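Malonyl-CoA-[acyl-carrier-protein] transacylase (Coxiella burnetii, PDB 3TQE) probably catalyses transfer of the malonyl group from malonyl-CoA to the holo acyl carrier protein. Local coordinates at residues A[118-123]-A[217-222]. Residues are numbered along the deposited sequence; the frame is centred on the assembly and turned at random.
With GLY (glycine), chain B.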
ATOM      1  N   VAL A 118      -8.663  -4.906  -8.085  1.00 10.59           N
ATOM      2  CA  VAL A 118      -8.622  -4.194  -6.820  1.00 10.67           C
ATOM      3  C   VAL A 118      -9.955  -3.563  -6.483  1.00 10.59           C
ATOM      4  O   VAL A 118     -10.238  -3.363  -5.318  1.00 11.12           O
ATOM      5  CB  VAL A 118      -7.457  -3.197  -6.698  1.00 10.71           C
ATOM      6  CG1 VAL A 118      -6.113  -3.901  -6.869  1.00 12.08           C
ATOM      7  CG2 VAL A 118      -7.613  -2.004  -7.616  1.00 11.65           C
ATOM      8  N   GLU A 119     -10.782  -3.270  -7.493  1.00 11.03           N
ATOM      9  CA  GLU A 119     -12.135  -2.893  -7.196  1.00 11.38           C
ATOM     10  C   GLU A 119     -12.834  -4.023  -6.469  1.00 11.59           C
ATOM     11  O   GLU A 119     -13.497  -3.793  -5.466  1.00 11.68           O
ATOM     12  CB  GLU A 119     -12.888  -2.534  -8.454  1.00 12.05           C
ATOM     13  CG  GLU A 119     -14.320  -2.151  -8.139  1.00 13.80           C
ATOM     14  CD  GLU A 119     -15.137  -1.825  -9.334  1.00 18.14           C
ATOM     15  OE1 GLU A 119     -15.121  -2.626 -10.294  1.00 22.42           O
ATOM     16  OE2 GLU A 119     -15.811  -0.764  -9.293  1.00 22.06           O
ATOM     17  N   LYS A 120     -12.650  -5.246  -6.957  1.00 12.27           N
ATOM     18  CA  LYS A 120     -13.239  -6.393  -6.292  0.50 12.93           C
ATOM     19  C   LYS A 120     -12.648  -6.586  -4.911  1.00 12.54           C
ATOM     20  O   LYS A 120     -13.362  -6.865  -3.943  1.00 13.14           O
ATOM     21  CB  LYS A 120     -13.065  -7.660  -7.110  0.50 13.67           C
ATOM     22  CG  LYS A 120     -14.004  -7.760  -8.297  0.50 17.51           C
ATOM     23  CD  LYS A 120     -13.527  -8.858  -9.218  0.50 21.17           C
ATOM     24  CE  LYS A 120     -14.418  -9.004 -10.433  0.50 24.39           C
ATOM     25  NZ  LYS A 120     -13.854 -10.032 -11.370  0.50 27.03           N
ATOM     26  N   ARG A 121     -11.349  -6.412  -4.802  1.00 11.37           N
ATOM     27  CA  ARG A 121     -10.699  -6.529  -3.507  1.00 11.08           C
ATOM     28  C   ARG A 121     -11.349  -5.585  -2.509  1.00 11.71           C
ATOM     29  O   ARG A 121     -11.658  -5.968  -1.383  1.00 12.70           O
ATOM     30  CB  ARG A 121      -9.208  -6.264  -3.632  1.00 11.59           C
ATOM     31  CG  ARG A 121      -8.412  -6.359  -2.354  1.00 12.24           C
ATOM     32  CD  ARG A 121      -6.984  -6.087  -2.688  1.00 12.92           C
ATOM     33  NE  ARG A 121      -6.051  -6.257  -1.572  1.00 12.97           N
ATOM     34  CZ  ARG A 121      -5.700  -5.307  -0.712  1.00 15.71           C
ATOM     35  NH1 ARG A 121      -6.227  -4.092  -0.778  1.00 14.80           N
ATOM     36  NH2 ARG A 121      -4.815  -5.587   0.245  1.00 18.49           N
ATOM     37  N   GLY A 122     -11.551  -4.334  -2.918  1.00 11.60           N
ATOM     38  CA  GLY A 122     -12.199  -3.375  -2.045  1.00 12.37           C
ATOM     39  C   GLY A 122     -13.606  -3.783  -1.713  1.00 13.04           C
ATOM     40  O   GLY A 122     -14.034  -3.711  -0.550  1.00 14.14           O
ATOM     41  N   GLN A 123     -14.351  -4.185  -2.727  1.00 11.60           N
ATOM     42  CA  GLN A 123     -15.740  -4.605  -2.509  1.00 12.28           C
ATOM     43  C   GLN A 123     -15.802  -5.762  -1.537  1.00 12.49           C
ATOM     44  O   GLN A 123     -16.584  -5.731  -0.580  1.00 14.03           O
ATOM     45  CB  GLN A 123     -16.411  -4.945  -3.833  1.00 11.82           C
ATOM     46  CG  GLN A 123     -16.634  -3.693  -4.670  1.00 12.61           C
ATOM     47  CD  GLN A 123     -17.139  -3.945  -6.057  1.00 13.94           C
ATOM     48  OE1 GLN A 123     -16.985  -5.027  -6.584  1.00 16.63           O
ATOM     49  NE2 GLN A 123     -17.735  -2.901  -6.678  1.00 14.72           N
ATOM     50  N   ALA A 217      -9.748 -15.013  -4.034  1.00 14.77           N
ATOM     51  CA  ALA A 217      -8.951 -16.103  -4.566  1.00 16.38           C
ATOM     52  C   ALA A 217      -9.551 -16.615  -5.853  1.00 17.40           C
ATOM     53  O   ALA A 217      -8.837 -17.022  -6.749  1.00 18.18           O
ATOM     54  CB  ALA A 217      -8.824 -17.207  -3.554  1.00 16.90           C
ATOM     55  N   GLN A 218     -10.865 -16.593  -5.933  1.00 17.81           N
ATOM     56  CA  GLN A 218     -11.547 -17.035  -7.139  1.00 19.27           C
ATOM     57  C   GLN A 218     -11.238 -16.126  -8.318  1.00 19.77           C
ATOM     58  O   GLN A 218     -11.003 -16.592  -9.438  1.00 21.78           O
ATOM     59  CB  GLN A 218     -13.033 -17.114  -6.872  1.00 20.50           C
ATOM     60  CG  GLN A 218     -13.398 -18.100  -5.811  1.00 24.47           C
ATOM     61  CD  GLN A 218     -14.895 -18.191  -5.589  1.00 31.28           C
ATOM     62  OE1 GLN A 218     -15.605 -17.182  -5.571  1.00 36.25           O
ATOM     63  NE2 GLN A 218     -15.388 -19.413  -5.424  1.00 35.21           N
ATOM     64  N   ASP A 219     -11.188 -14.827  -8.072  1.00 18.64           N
ATOM     65  CA  ASP A 219     -10.896 -13.885  -9.145  1.00 18.68           C
ATOM     66  C   ASP A 219      -9.452 -13.918  -9.541  1.00 18.34           C
ATOM     67  O   ASP A 219      -9.113 -13.829 -10.715  1.00 19.10           O
ATOM     68  CB  ASP A 219     -11.254 -12.459  -8.732  1.00 18.81           C
ATOM     69  CG  ASP A 219     -12.722 -12.283  -8.499  1.00 22.30           C
ATOM     70  OD1 ASP A 219     -13.543 -12.649  -9.368  1.00 29.29           O
ATOM     71  OD2 ASP A 219     -13.074 -11.749  -7.445  1.00 27.61           O
ATOM     72  N   ILE A 220      -8.579 -14.034  -8.563  1.00 17.39           N
ATOM     73  CA  ILE A 220      -7.136 -14.007  -8.798  0.50 17.63           C
ATOM     74  C   ILE A 220      -6.704 -15.238  -9.604  1.00 17.75           C
ATOM     75  O   ILE A 220      -5.742 -15.201 -10.323  1.00 17.69           O
ATOM     76  CB  ILE A 220      -6.368 -13.846  -7.449  0.50 17.85           C
ATOM     77  CG1 ILE A 220      -6.453 -12.376  -7.011  0.50 18.32           C
ATOM     78  CG2 ILE A 220      -4.920 -14.284  -7.536  0.50 18.67           C
ATOM     79  CD1 ILE A 220      -5.836 -12.078  -5.686  0.50 19.70           C
ATOM     80  N   ALA A 221      -7.412 -16.342  -9.446  1.00 18.52           N
ATOM     81  CA  ALA A 221      -7.079 -17.543 -10.195  1.00 19.74           C
ATOM     82  C   ALA A 221      -7.284 -17.338 -11.682  1.00 20.52           C
ATOM     83  O   ALA A 221      -6.671 -18.032 -12.479  1.00 22.08           O
ATOM     84  CB  ALA A 221      -7.919 -18.729  -9.703  1.00 20.88           C
ATOM     85  N   LYS A 222      -8.132 -16.383 -12.053  1.00 20.43           N
ATOM     86  CA  LYS A 222      -8.517 -16.195 -13.453  1.00 22.02           C
ATOM     87  C   LYS A 222      -7.673 -15.155 -14.149  1.00 21.96           C
ATOM     88  O   LYS A 222      -7.728 -15.023 -15.356  1.00 24.25           O
ATOM     89  CB  LYS A 222      -9.981 -15.779 -13.549  1.00 23.31           C
ATOM     90  CG  LYS A 222     -10.975 -16.837 -13.109  1.00 28.29           C
ATOM     91  CD  LYS A 222     -12.387 -16.285 -13.133  1.00 34.85           C
ATOM     92  CE  LYS A 222     -13.363 -17.176 -12.387  1.00 38.83           C
ATOM     93  NZ  LYS A 222     -13.820 -18.328 -13.215  1.00 42.33           N
TER
HETATM   94  N   GLY B 314      -4.793  -1.544   4.953  1.00 46.42           N
HETATM   95  CA  GLY B 314      -5.324  -1.094   3.625  1.00 45.67           C
HETATM   96  C   GLY B 314      -5.674  -2.251   2.707  1.00 45.14           C
HETATM   97  O   GLY B 314      -5.747  -2.143   1.466  1.00 43.80           O
HETATM   98  OXT GLY B 314      -5.879  -3.350   3.195  1.00 44.96           O
HETATM   99  O   HOH W   1     -13.459 -13.293 -11.836  1.00 48.17           O
HETATM  100  O   HOH W   2     -15.810 -11.752  -9.775  1.00 49.42           O
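A solvated salt bridge between two helices of the acyl transferase fold, Lys120 with Asp219, joins helix 111-128 to helix 210-220 at the protein surface. Lys120 NZ forms a salt bridge with Asp219 OD1 at 3.3 Å, and the hydrogen bond within it is weak. The extended lysine passes aslant across the carboxylate: Lys120 CD is 3.4 Å from Asp219 OD2, and NZ at its end meets OD1. That course follows from a first torsion of -76°, which sets CG beside the backbone N, and from full extension beyond CG. Two waters bridge the pair. One donates to Asp219 OD1 at 2.6 Å and the other to the same oxygen at 2.5 Å, and each accepts a weak bond from Lys120 NZ. Lys120 was modelled in two conformers, so the bridge belongs to one of them and its permanence is doubtful. Asp219 OD2 has its own partner, the hydroxyl of Tyr124 one turn further along helix 111-128, so both carboxylate oxygens are tied to the same helix.

The adjacent residue, Arg121, leads from this surface bridge to the predicted active site. Its CG is anti to the backbone N (chi1 -180°) and the chain stays extended to NE, carrying the guanidinium to the bound glycine. Arg121 NH1 donates in the guanidinium plane to glycine O, 3.0 Å away with an N-H...O angle of 167°. Gln67 also bonds NH1, whereas NH2 bonds Gln254 and Ser96, the predicted nucleophile, in a Gly94-x-Ser96-x-Gly98 sequence consistent with a nucleophile elbow. Such an arginine binds the malonyl carboxylate in related malonyltransferases, so the glycine carboxylate here probably occupies a comparable place.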